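Local atomic coordinates of NAD-dependent aldehyde dehydrogenase (Burkholderia multivorans, PDB entry 5UJU), a protein that probably oxidises aldehydes to carboxylic acids with NAD+ as electron acceptor, as other members of the aldehyde dehydrogenase family do. Residues V550-R553 with F554-V557; Y170-D173 with Q174-I178; N220-P223 with G224-A227; A107-T110 with W111-A114; H11-F14 with T15-E18. All coordinates share one frame; numbering follows the deposited sequence.

From the N terminus, interaction 5 comes first, in the short helix 12-16, and the chain then passes through interaction 4 on helix 97-132, interaction 2 at the end of helix 158-175, interaction 3 on helix 217-230 and interaction 1 where strand 554-562 begins. Each is a local contact within one continuous run of residues, so none closes a long loop, and the five follow in series, neither nested nor crossing. Packing joins four of them in space: interaction 1 touches both interaction 2 and interaction 3, and interaction 2 touches interaction 5 through an aromatic pair, while interaction 4 touches none of the others. Interactions 1, 2 and 4 also reach the second subunit, placing helices 97-132 and 158-175 and strand 554-562 at the interface with it.

Interaction 1: residues V550-R553 with F554-V557; sequences VANR and FRVV
R555 turns back over the loop before its own strand and donates to the backbone of A551, an example of how a long side chain can fix the start of a strand. From CB the chain sets off with CG anti to the carbonyl carbon (chi1 -56°), then bends at chi2 and again at chi3, which folds it toward residues 551-554. R555 NE donates to F554 O at 2.6 Å, while R555 NH2 makes a weak bond to the same oxygen. R555 CZ lies 3.7 Å from N552 OD1, which sits over one face of the guanidinium, with amide and guanidinium planes almost perpendicular at 88°. At the end of the chain, R555 NH2 reaches A551 O at 3.2 Å, a rather bent bond tilted slightly out of the guanidinium plane. NH2 also meets D546 of the second subunit, and NH1 bonds to T534 O of that chain, so this buried cation is met by an opposite charge as well as by carbonyls. N552 OD1 has its own donor in R205.

The F554 ring has A551 O over one face, with F554 CE2 3.8 Å from that oxygen. A type I turn from V550 to R553 leads into strand 554-562, which pairs antiparallel with strand 191-211. F554 packs against Q174 and L175 of helix 158-175, while V550 and R553 lean on A227 of helix 217-230.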
loop_
_atom_site.group_PDB
_atom_site.type_symbol
_atom_site.label_atom_id
_atom_site.label_comp_id
_atom_site.label_asym_id
_atom_site.label_seq_id
_atom_site.Cartn_x
_atom_site.Cartn_y
_atom_site.Cartn_z
ATOM N N VAL A 550 1.725 4.470 5.139
ATOM C CA VAL A 550 1.259 5.829 4.822
ATOM C C VAL A 550 1.200 6.136 3.328
ATOM O O VAL A 550 0.446 7.048 2.920
ATOM C CB VAL A 550 2.142 6.886 5.523
ATOM C CG1 VAL A 550 2.133 6.709 7.017
ATOM C CG2 VAL A 550 3.568 6.858 4.965
ATOM N N ALA A 551 1.965 5.461 2.465
ATOM C CA ALA A 551 2.163 5.929 1.095
ATOM C C ALA A 551 0.899 5.878 0.252
ATOM O O ALA A 551 0.840 6.540 -0.789
ATOM C CB ALA A 551 3.252 5.110 0.398
ATOM N N ASN A 552 -0.095 5.098 0.652
ATOM C CA ASN A 552 -1.333 4.994 -0.105
ATOM C C ASN A 552 -2.433 5.918 0.420
ATOM O O ASN A 552 -3.540 5.889 -0.113
ATOM C CB ASN A 552 -1.849 3.555 -0.090
ATOM C CG ASN A 552 -2.420 3.131 -1.419
ATOM O OD1 ASN A 552 -2.319 3.850 -2.417
ATOM N ND2 ASN A 552 -3.028 1.954 -1.446
ATOM N N ARG A 553 -2.184 6.684 1.486
ATOM C CA ARG A 553 -3.251 7.499 2.073
ATOM C C ARG A 553 -3.432 8.841 1.379
ATOM O O ARG A 553 -4.380 9.569 1.703
ATOM C CB ARG A 553 -2.987 7.721 3.570
ATOM C CG ARG A 553 -2.792 6.394 4.364
ATOM C CD ARG A 553 -2.660 6.663 5.866
ATOM N NE ARG A 553 -2.356 5.435 6.602
ATOM C CZ ARG A 553 -3.203 4.794 7.406
ATOM N NH1 ARG A 553 -4.437 5.254 7.617
ATOM N NH2 ARG A 553 -2.808 3.672 8.005
ATOM N N PHE A 554 -2.554 9.182 0.443
ATOM C CA PHE A 554 -2.706 10.350 -0.417
ATOM C C PHE A 554 -2.441 9.883 -1.836
ATOM O O PHE A 554 -1.860 8.809 -2.055
ATOM C CB PHE A 554 -1.719 11.484 -0.049
ATOM C CG PHE A 554 -0.282 11.097 -0.259
ATOM C CD1 PHE A 554 0.370 11.397 -1.451
ATOM C CD2 PHE A 554 0.399 10.372 0.708
ATOM C CE1 PHE A 554 1.686 11.007 -1.662
ATOM C CE2 PHE A 554 1.714 9.970 0.498
ATOM C CZ PHE A 554 2.360 10.289 -0.683
ATOM N N ARG A 555 -2.885 10.685 -2.801
ATOM C CA ARG A 555 -2.569 10.466 -4.202
ATOM C C ARG A 555 -2.009 11.765 -4.768
ATOM O O ARG A 555 -2.013 12.806 -4.103
ATOM C CB ARG A 555 -3.796 9.981 -4.993
ATOM C CG ARG A 555 -4.473 8.701 -4.463
ATOM C CD ARG A 555 -3.725 7.404 -4.850
ATOM N NE ARG A 555 -2.474 7.261 -4.108
ATOM C CZ ARG A 555 -1.380 6.676 -4.581
ATOM N NH1 ARG A 555 -1.377 6.166 -5.803
ATOM N NH2 ARG A 555 -0.280 6.618 -3.833
ATOM N N VAL A 556 -1.472 11.690 -5.985
ATOM C CA VAL A 556 -0.898 12.846 -6.681
ATOM C C VAL A 556 -1.653 13.032 -7.991
ATOM O O VAL A 556 -1.683 12.120 -8.830
ATOM C CB VAL A 556 0.607 12.672 -6.937
ATOM C CG1 VAL A 556 1.204 13.928 -7.546
ATOM C CG2 VAL A 556 1.327 12.328 -5.638
ATOM N N VAL A 557 -2.265 14.205 -8.165
ATOM C CA VAL A 557 -2.954 14.576 -9.399
ATOM C C VAL A 557 -2.102 15.625 -10.105
ATOM O O VAL A 557 -1.858 16.713 -9.567
ATOM C CB VAL A 557 -4.375 15.105 -9.133
ATOM C CG1 VAL A 557 -4.964 15.718 -10.419
ATOM C CG2 VAL A 557 -5.288 13.987 -8.624
#

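Interaction 2: residues Y170-D173 with Q174-I178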
loop_
_atom_site.group_PDB
_atom_site.type_symbol
_atom_site.label_atom_id
_atom_site.label_comp_id
_atom_site.label_asym_id
_atom_site.label_seq_id
_atom_site.Cartn_x
_atom_site.Cartn_y
_atom_site.Cartn_z
ATOM N N TYR A 170 6.747 9.305 8.978
ATOM C CA TYR A 170 6.687 8.485 7.765
ATOM C C TYR A 170 5.858 9.162 6.671
ATOM O O TYR A 170 6.233 9.131 5.494
ATOM C CB TYR A 170 6.118 7.103 8.083
ATOM C CG TYR A 170 7.183 6.125 8.535
ATOM C CD1 TYR A 170 7.420 5.896 9.884
ATOM C CD2 TYR A 170 7.989 5.482 7.608
ATOM C CE1 TYR A 170 8.419 5.002 10.300
ATOM C CE2 TYR A 170 8.983 4.596 8.005
ATOM C CZ TYR A 170 9.191 4.367 9.349
ATOM O OH TYR A 170 10.174 3.508 9.720
ATOM N N ALA A 171 4.714 9.749 7.037
ATOM C CA ALA A 171 3.901 10.478 6.063
ATOM C C ALA A 171 4.709 11.595 5.418
ATOM O O ALA A 171 4.833 11.655 4.193
ATOM C CB ALA A 171 2.645 11.039 6.730
ATOM N N TRP A 172 5.296 12.470 6.238
ATOM C CA TRP A 172 6.115 13.559 5.708
ATOM C C TRP A 172 7.276 13.016 4.871
ATOM O O TRP A 172 7.630 13.591 3.836
ATOM C CB TRP A 172 6.621 14.429 6.864
ATOM C CG TRP A 172 7.611 15.494 6.462
ATOM C CD1 TRP A 172 8.889 15.655 6.917
ATOM C CD2 TRP A 172 7.397 16.531 5.495
ATOM N NE1 TRP A 172 9.481 16.740 6.301
ATOM C CE2 TRP A 172 8.583 17.294 5.426
ATOM C CE3 TRP A 172 6.308 16.898 4.692
ATOM C CZ2 TRP A 172 8.714 18.399 4.584
ATOM C CZ3 TRP A 172 6.443 17.996 3.845
ATOM C CH2 TRP A 172 7.641 18.728 3.799
ATOM N N ASP A 173 7.857 11.881 5.280
ATOM C CA ASP A 173 8.966 11.302 4.525
ATOM C C ASP A 173 8.576 11.022 3.070
ATOM O O ASP A 173 9.378 11.227 2.156
ATOM C CB ASP A 173 9.430 10.019 5.212
ATOM C CG ASP A 173 10.817 9.576 4.768
ATOM O OD1 ASP A 173 11.636 10.422 4.357
ATOM O OD2 ASP A 173 11.087 8.366 4.849
ATOM N N GLN A 174 7.347 10.547 2.839
ATOM C CA GLN A 174 6.837 10.354 1.482
ATOM C C GLN A 174 6.441 11.677 0.823
ATOM O O GLN A 174 6.704 11.889 -0.366
ATOM C CB GLN A 174 5.618 9.427 1.489
ATOM C CG GLN A 174 5.867 8.026 1.961
ATOM C CD GLN A 174 6.948 7.375 1.132
ATOM O OE1 GLN A 174 7.083 7.659 -0.062
ATOM N NE2 GLN A 174 7.703 6.484 1.738
ATOM N N LEU A 175 5.743 12.542 1.556
ATOM C CA LEU A 175 5.230 13.774 0.951
ATOM C C LEU A 175 6.364 14.679 0.476
ATOM O O LEU A 175 6.263 15.314 -0.579
ATOM C CB LEU A 175 4.323 14.510 1.940
ATOM C CG LEU A 175 3.025 13.802 2.348
ATOM C CD1 LEU A 175 2.344 14.491 3.535
ATOM C CD2 LEU A 175 2.070 13.690 1.168
ATOM N N ARG A 176 7.453 14.758 1.243
ATOM C CA ARG A 176 8.529 15.671 0.890
ATOM C C ARG A 176 9.275 15.259 -0.371
ATOM O O ARG A 176 10.031 16.075 -0.902
ATOM C CB ARG A 176 9.515 15.799 2.043
ATOM C CG ARG A 176 10.354 14.566 2.250
ATOM C CD ARG A 176 11.097 14.654 3.555
ATOM N NE ARG A 176 11.917 13.473 3.783
ATOM C CZ ARG A 176 13.245 13.479 3.811
ATOM N NH1 ARG A 176 13.908 14.616 3.639
ATOM N NH2 ARG A 176 13.907 12.350 4.041
ATOM N N ARG A 177 9.086 14.035 -0.868
ATOM C CA ARG A 177 9.772 13.550 -2.060
ATOM C C ARG A 177 9.080 13.959 -3.353
ATOM O O ARG A 177 9.575 13.630 -4.435
ATOM C CB ARG A 177 9.887 12.022 -2.032
ATOM C CG ARG A 177 10.446 11.442 -0.751
ATOM C CD ARG A 177 10.564 9.928 -0.846
ATOM N NE ARG A 177 10.512 9.283 0.464
ATOM C CZ ARG A 177 10.724 7.986 0.663
ATOM N NH1 ARG A 177 11.010 7.193 -0.363
ATOM N NH2 ARG A 177 10.649 7.479 1.884
ATOM N N ILE A 178 7.954 14.656 -3.273
ATOM C CA ILE A 178 7.127 14.953 -4.433
ATOM C C ILE A 178 7.244 16.447 -4.716
ATOM O O ILE A 178 6.819 17.260 -3.883
ATOM C CB ILE A 178 5.667 14.543 -4.191
ATOM C CG1 ILE A 178 5.580 13.034 -3.955
ATOM C CG2 ILE A 178 4.770 14.977 -5.355
ATOM C CD1 ILE A 178 4.304 12.610 -3.289
HETATM O O HOH W 1 7.395 7.046 4.461
#
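D173 turns CG anti to its own amide nitrogen (chi1 -162°), and R176 places CG between backbone N and carbonyl carbon (chi1 71°) before running extended to NE; together these settings bring the guanidinium edge to one oxygen of the carboxylate. R176 then grips D173 side-on, both nitrogens reaching that oxygen: R176 NE lies 3.1 Å and R176 NH2 3.0 Å from D173 OD1. The two planes are nearly coplanar, 21° apart. NE uses the anti lone pair of OD1, whereas NH2 meets that oxygen nearly along its C-O bond.

R177 was modelled in two conformers. In the one described here, R177 NE bonds to D173 O at 2.8 Å from above the carbonyl plane, and R177 NH2 forms a salt bridge with D173 OD2, though its hydrogen bond is weak. R177 NH1 forms a salt bridge with D173 of the second subunit, so the network continues across the interface.

R176 CB, set one helical turn on from W172, lies over the face of its six-membered ring, 3.8 Å from the centroid, a CH-pi contact. Beside it, L175 CB approaches W172 CE3 at 4.1 Å. On another side of the helix, a water donates to Y170 O and accepts from Q174 NE2, 2.8 Å from the latter. The whole illustrates i to i+3 and i to i+4 salt bridges near the C-terminal end of helix 158-175, with a type I turn from L175 to I178.

Interaction 3: residues N220-P223 with G224-A227; sequences NGYP and GLFA
Y222 and F226 stand side by side, one turn apart on helix 217-230, the helical link of a beta-alpha-beta unit between parallel strands 191-211 and 234-238, as in the Rossmann-type nucleotide-binding domains of this family. Their rings form an edge-to-face (T-shaped) pair, centroids 5.5 Å apart and planes at 76°. F226 CE2 is the leading atom, 3.9 Å from Y222 CG and over one face of the tyrosine. Both residues hold CG anti to the carbonyl carbon, which makes the two rings point the same way. Among the apolar contacts, L225 CD2 reaches Y222 CD1 at 4.4 Å. Helices 97-132 and 158-175 pack against both aromatics, and Y222 OH bonds to T250.

The backbone bonds are those of a regular helix where they exist: L225 N to G221 O, F226 N to Y222 O at 2.9 Å, and A227 N to P223 O. Y222 O also lies at the edge of the F226 ring, 3.3 Å from F226 CD2. P223 has no amide hydrogen to give the preceding turn, and the helix kinks there. Close to the kink a water stands in for a direct helical bond, donating to N220 O at 2.7 Å and accepting from G224 N at 2.8 Å.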
loop_
_atom_site.group_PDB
_atom_site.type_symbol
_atom_site.label_atom_id
_atom_site.label_comp_id
_atom_site.label_asym_id
_atom_site.label_seq_id
_atom_site.Cartn_x
_atom_site.Cartn_y
_atom_site.Cartn_z
ATOM N N ASN A 220 -2.861 2.026 20.098
ATOM C CA ASN A 220 -3.275 1.425 18.837
ATOM C C ASN A 220 -4.050 2.392 17.950
ATOM O O ASN A 220 -3.996 2.262 16.724
ATOM C CB ASN A 220 -4.117 0.166 19.076
ATOM C CG ASN A 220 -3.280 -1.022 19.527
ATOM O OD1 ASN A 220 -3.521 -1.609 20.577
ATOM N ND2 ASN A 220 -2.294 -1.384 18.718
ATOM N N GLY A 221 -4.786 3.341 18.527
ATOM C CA GLY A 221 -5.597 4.227 17.708
ATOM C C GLY A 221 -4.832 5.369 17.061
ATOM O O GLY A 221 -5.134 5.758 15.926
ATOM N N TYR A 222 -3.835 5.910 17.764
ATOM C CA TYR A 222 -3.134 7.089 17.251
ATOM C C TYR A 222 -2.449 6.882 15.910
ATOM O O TYR A 222 -2.491 7.818 15.091
ATOM C CB TYR A 222 -2.096 7.594 18.258
ATOM C CG TYR A 222 -2.671 8.413 19.375
ATOM C CD1 TYR A 222 -4.042 8.524 19.549
ATOM C CD2 TYR A 222 -1.839 9.066 20.268
ATOM C CE1 TYR A 222 -4.572 9.278 20.606
ATOM C CE2 TYR A 222 -2.351 9.809 21.302
ATOM C CZ TYR A 222 -3.710 9.920 21.463
ATOM O OH TYR A 222 -4.200 10.672 22.501
ATOM N N PRO A 223 -1.759 5.757 15.631
ATOM C CA PRO A 223 -1.052 5.664 14.340
ATOM C C PRO A 223 -1.960 5.856 13.135
ATOM O O PRO A 223 -1.597 6.594 12.214
ATOM C CB PRO A 223 -0.426 4.258 14.382
ATOM C CG PRO A 223 -0.197 4.010 15.849
ATOM C CD PRO A 223 -1.430 4.610 16.506
ATOM N N GLY A 224 -3.138 5.232 13.116
ATOM C CA GLY A 224 -4.054 5.444 12.005
ATOM C C GLY A 224 -4.636 6.849 11.974
ATOM O O GLY A 224 -4.756 7.455 10.905
ATOM N N LEU A 225 -5.000 7.385 13.142
ATOM C CA LEU A 225 -5.592 8.720 13.205
ATOM C C LEU A 225 -4.647 9.777 12.641
ATOM O O LEU A 225 -5.039 10.600 11.806
ATOM C CB LEU A 225 -5.969 9.042 14.651
ATOM C CG LEU A 225 -6.264 10.492 15.067
ATOM C CD1 LEU A 225 -7.420 11.090 14.258
ATOM C CD2 LEU A 225 -6.564 10.548 16.568
ATOM N N PHE A 226 -3.387 9.750 13.069
ATOM C CA PHE A 226 -2.438 10.774 12.667
ATOM C C PHE A 226 -1.814 10.502 11.304
ATOM O O PHE A 226 -1.437 11.453 10.616
ATOM C CB PHE A 226 -1.380 10.934 13.764
ATOM C CG PHE A 226 -1.915 11.653 14.959
ATOM C CD1 PHE A 226 -1.993 13.041 14.963
ATOM C CD2 PHE A 226 -2.441 10.952 16.033
ATOM C CE1 PHE A 226 -2.532 13.720 16.044
ATOM C CE2 PHE A 226 -2.984 11.628 17.119
ATOM C CZ PHE A 226 -3.029 13.019 17.121
ATOM N N ALA A 227 -1.706 9.236 10.878
ATOM C CA ALA A 227 -1.387 8.983 9.474
ATOM C C ALA A 227 -2.463 9.567 8.556
ATOM O O ALA A 227 -2.156 10.087 7.472
ATOM C CB ALA A 227 -1.242 7.482 9.226
HETATM O O HOH W 2 -4.061 2.775 14.047
#

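Interaction 4: residues A107-T110 with W111-A114; sequences AQRT and WREA
E113 meets R109 from above, not edge-on: its OE2 sits over the centre of the guanidinium, 3.2 Å from R109 CZ, with carboxylate and guanidinium planes 64° apart. No N-H points at the oxygen, so this i to i+4 salt bridge, 3.4 Å from R109 NH2 to E113 OE2, works through charge alone. R109 reaches this place by an extended chain with CG trans to the backbone N (chi1 -176°), and its NH1 finds a second carboxylate in E503 of the second subunit.

R112, bent at chi3, folds back over R109. Its guanidinium is turned 76° from that of R109 and lies with one face toward R109 CA, while R112 NH2 packs 4.0 Å from R109 CG. R109 NH1 and R112 NH2 come within 4.2 Å of each other, a pairing of like charges probably eased by the acids that meet R109. In the backbone, R112 N bonds to Q108 O at 2.8 Å and E113 N to R109 O at 2.9 Å.

W111 sends its indole to another side of helix 97-132, where NE1 bonds to N233 O, just before strand 234-238, and the ring meets F263 edge-to-face. In one of its two conformers Q108 NE2 reaches T234 on that strand, while R112 packs on V506 from helix 495-508 of the second subunit.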
loop_
_atom_site.group_PDB
_atom_site.type_symbol
_atom_site.label_atom_id
_atom_site.label_comp_id
_atom_site.label_asym_id
_atom_site.label_seq_id
_atom_site.Cartn_x
_atom_site.Cartn_y
_atom_site.Cartn_z
ATOM N N ALA A 107 -15.984 19.536 5.677
ATOM C CA ALA A 107 -14.693 20.004 6.173
ATOM C C ALA A 107 -13.529 19.691 5.235
ATOM O O ALA A 107 -12.460 20.284 5.400
ATOM C CB ALA A 107 -14.416 19.387 7.556
ATOM N N GLN A 108 -13.732 18.817 4.240
ATOM C CA GLN A 108 -12.617 18.281 3.459
ATOM C C GLN A 108 -11.920 19.360 2.637
ATOM O O GLN A 108 -10.683 19.413 2.587
ATOM C CB GLN A 108 -13.112 17.160 2.540
ATOM C CG GLN A 108 -12.870 15.767 3.092
ATOM C CD GLN A 108 -13.703 14.681 2.409
ATOM O OE1 GLN A 108 -14.227 14.866 1.310
ATOM N NE2 GLN A 108 -13.820 13.538 3.071
ATOM N N ARG A 109 -12.686 20.226 1.977
ATOM C CA ARG A 109 -12.113 21.100 0.948
ATOM C C ARG A 109 -10.998 21.995 1.484
ATOM O O ARG A 109 -9.862 21.935 1.003
ATOM C CB ARG A 109 -13.209 21.957 0.294
ATOM C CG ARG A 109 -12.687 22.822 -0.856
ATOM C CD ARG A 109 -13.827 23.405 -1.697
ATOM N NE ARG A 109 -13.370 24.456 -2.603
ATOM C CZ ARG A 109 -13.013 24.253 -3.867
ATOM N NH1 ARG A 109 -13.036 23.025 -4.374
ATOM N NH2 ARG A 109 -12.620 25.273 -4.624
ATOM N N THR A 110 -11.303 22.857 2.462
ATOM C CA THR A 110 -10.277 23.808 2.895
ATOM C C THR A 110 -9.127 23.095 3.606
ATOM O O THR A 110 -7.979 23.552 3.553
ATOM C CB THR A 110 -10.894 24.920 3.771
ATOM O OG1 THR A 110 -11.409 24.388 4.991
ATOM C CG2 THR A 110 -12.040 25.587 3.024
ATOM N N TRP A 111 -9.402 21.966 4.250
ATOM C CA TRP A 111 -8.327 21.172 4.830
ATOM C C TRP A 111 -7.398 20.658 3.736
ATOM O O TRP A 111 -6.183 20.872 3.789
ATOM C CB TRP A 111 -8.939 20.032 5.648
ATOM C CG TRP A 111 -8.001 19.038 6.330
ATOM C CD1 TRP A 111 -8.043 17.676 6.209
ATOM C CD2 TRP A 111 -6.954 19.319 7.277
ATOM N NE1 TRP A 111 -7.079 17.096 6.996
ATOM C CE2 TRP A 111 -6.399 18.079 7.664
ATOM C CE3 TRP A 111 -6.421 20.494 7.823
ATOM C CZ2 TRP A 111 -5.338 17.980 8.566
ATOM C CZ3 TRP A 111 -5.364 20.390 8.730
ATOM C CH2 TRP A 111 -4.850 19.144 9.100
ATOM N N ARG A 112 -7.964 20.032 2.702
ATOM C CA ARG A 112 -7.157 19.550 1.586
ATOM C C ARG A 112 -6.352 20.680 0.963
ATOM O O ARG A 112 -5.158 20.526 0.678
ATOM C CB ARG A 112 -8.046 18.905 0.517
ATOM C CG ARG A 112 -7.298 18.704 -0.797
ATOM C CD ARG A 112 -8.108 17.988 -1.858
ATOM N NE ARG A 112 -9.146 18.835 -2.443
ATOM C CZ ARG A 112 -10.443 18.756 -2.159
ATOM N NH1 ARG A 112 -10.885 17.859 -1.278
ATOM N NH2 ARG A 112 -11.301 19.580 -2.760
ATOM N N GLU A 113 -6.995 21.831 0.740
ATOM C CA GLU A 113 -6.332 22.909 0.020
ATOM C C GLU A 113 -5.173 23.506 0.791
ATOM O O GLU A 113 -4.321 24.152 0.182
ATOM C CB GLU A 113 -7.338 23.994 -0.352
ATOM C CG GLU A 113 -8.263 23.497 -1.431
ATOM C CD GLU A 113 -9.289 24.517 -1.858
ATOM O OE1 GLU A 113 -9.458 25.540 -1.152
ATOM O OE2 GLU A 113 -9.906 24.284 -2.919
ATOM N N ALA A 114 -5.113 23.318 2.109
ATOM C CA ALA A 114 -3.994 23.878 2.857
ATOM C C ALA A 114 -2.696 23.095 2.645
ATOM O O ALA A 114 -1.614 23.606 2.961
ATOM C CB ALA A 114 -4.344 23.945 4.341
#

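Interaction 5: residues H11-F14 with T15-E18; sequences HALF and TKHE
E18 brings its carboxylate to the edge of the F14 ring, E18 OE2 lying near the ring plane 3.8 Å from F14 CE2, with ring and carboxylate planes 58° apart. F14 also meets W172 edge-to-face, which packs this short N-terminal helix, 12-16, against helix 158-175. The imidazole of H17 has K16 CG over the centre of one face, while L13 O approaches the ring obliquely, 3.3 Å from H17 CD2. The remaining ring, that of H11, belongs to the N-cap residue: H11 ND1 accepts from L13 N at 3.0 Å, the donor lying near the imidazole plane. That bond satisfies one of the first amides of the helix, which have no preceding turn to pair with, and requires ND1 to carry no proton.

Further along, T15 N bonds to H11 O, K16 N to A12 O at 2.9 Å and H17 N to L13 O at 3.3 Å. H17 leaves helical geometry and is itself the N-cap residue of helix 18-30. E125 of helix 97-132 receives both K16 NZ, in a salt bridge, and H17 NE2. Leading K16 that way is a fully extended chain lying alongside L13, the closest approach of the two side chains being L13 CD2 to K16 CD at 4.1 Å.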
loop_
_atom_site.group_PDB
_atom_site.type_symbol
_atom_site.label_atom_id
_atom_site.label_comp_id
_atom_site.label_asym_id
_atom_site.label_seq_id
_atom_site.Cartn_x
_atom_site.Cartn_y
_atom_site.Cartn_z
ATOM N N HIS A 11 3.012 26.414 6.469
ATOM C CA HIS A 11 2.127 26.725 7.582
ATOM C C HIS A 11 2.941 27.082 8.819
ATOM O O HIS A 11 4.012 26.518 9.056
ATOM C CB HIS A 11 1.191 25.556 7.880
ATOM C CG HIS A 11 0.025 25.950 8.722
ATOM N ND1 HIS A 11 0.113 26.104 10.090
ATOM C CD2 HIS A 11 -1.240 26.295 8.383
ATOM C CE1 HIS A 11 -1.060 26.496 10.560
ATOM N NE2 HIS A 11 -1.898 26.620 9.545
ATOM N N ALA A 12 2.424 28.026 9.617
ATOM C CA ALA A 12 3.158 28.471 10.802
ATOM C C ALA A 12 3.408 27.317 11.774
ATOM O O ALA A 12 4.465 27.249 12.411
ATOM C CB ALA A 12 2.403 29.609 11.497
ATOM N N LEU A 13 2.452 26.391 11.893
ATOM C CA LEU A 13 2.642 25.268 12.807
ATOM C C LEU A 13 3.696 24.291 12.294
ATOM O O LEU A 13 4.314 23.580 13.093
ATOM C CB LEU A 13 1.316 24.540 13.050
ATOM C CG LEU A 13 0.281 25.361 13.823
ATOM C CD1 LEU A 13 -1.013 24.594 14.007
ATOM C CD2 LEU A 13 0.864 25.778 15.167
ATOM N N PHE A 14 3.899 24.226 10.977
ATOM C CA PHE A 14 5.004 23.440 10.438
ATOM C C PHE A 14 6.343 24.027 10.872
ATOM O O PHE A 14 7.209 23.318 11.402
ATOM C CB PHE A 14 4.911 23.375 8.908
ATOM C CG PHE A 14 5.942 22.474 8.271
ATOM C CD1 PHE A 14 5.642 21.156 7.980
ATOM C CD2 PHE A 14 7.213 22.950 7.980
ATOM C CE1 PHE A 14 6.589 20.325 7.405
ATOM C CE2 PHE A 14 8.167 22.124 7.408
ATOM C CZ PHE A 14 7.849 20.809 7.114
ATOM N N THR A 15 6.531 25.326 10.648
ATOM C CA THR A 15 7.766 25.978 11.070
ATOM C C THR A 15 7.971 25.851 12.572
ATOM O O THR A 15 9.105 25.701 13.037
ATOM C CB THR A 15 7.742 27.453 10.657
ATOM O OG1 THR A 15 7.663 27.546 9.233
ATOM C CG2 THR A 15 8.987 28.195 11.147
ATOM N N LYS A 16 6.885 25.907 13.346
ATOM C CA LYS A 16 7.001 25.842 14.800
ATOM C C LYS A 16 7.585 24.503 15.259
ATOM O O LYS A 16 8.398 24.456 16.193
ATOM C CB LYS A 16 5.630 26.079 15.436
ATOM C CG LYS A 16 5.566 25.834 16.937
ATOM C CD LYS A 16 4.168 26.094 17.494
ATOM C CE LYS A 16 4.135 25.957 19.012
ATOM N NZ LYS A 16 2.777 26.141 19.594
ATOM N N HIS A 17 7.193 23.409 14.612
ATOM C CA HIS A 17 7.595 22.074 15.049
ATOM C C HIS A 17 8.606 21.428 14.107
ATOM O O HIS A 17 8.813 20.212 14.166
ATOM C CB HIS A 17 6.364 21.189 15.210
ATOM C CG HIS A 17 5.392 21.699 16.225
ATOM N ND1 HIS A 17 5.689 21.768 17.570
ATOM C CD2 HIS A 17 4.139 22.197 16.090
ATOM C CE1 HIS A 17 4.656 22.273 18.221
ATOM N NE2 HIS A 17 3.703 22.539 17.346
ATOM N N GLU A 18 9.267 22.229 13.269
ATOM C CA GLU A 18 10.127 21.683 12.225
ATOM C C GLU A 18 11.326 20.946 12.812
ATOM O O GLU A 18 11.746 19.916 12.273
ATOM C CB GLU A 18 10.591 22.801 11.294
ATOM C CG GLU A 18 11.267 22.264 10.048
ATOM C CD GLU A 18 11.522 23.339 9.007
ATOM O OE1 GLU A 18 11.387 24.537 9.338
ATOM O OE2 GLU A 18 11.841 22.982 7.854
HETATM O O HOH W 3 5.981 29.245 8.392
#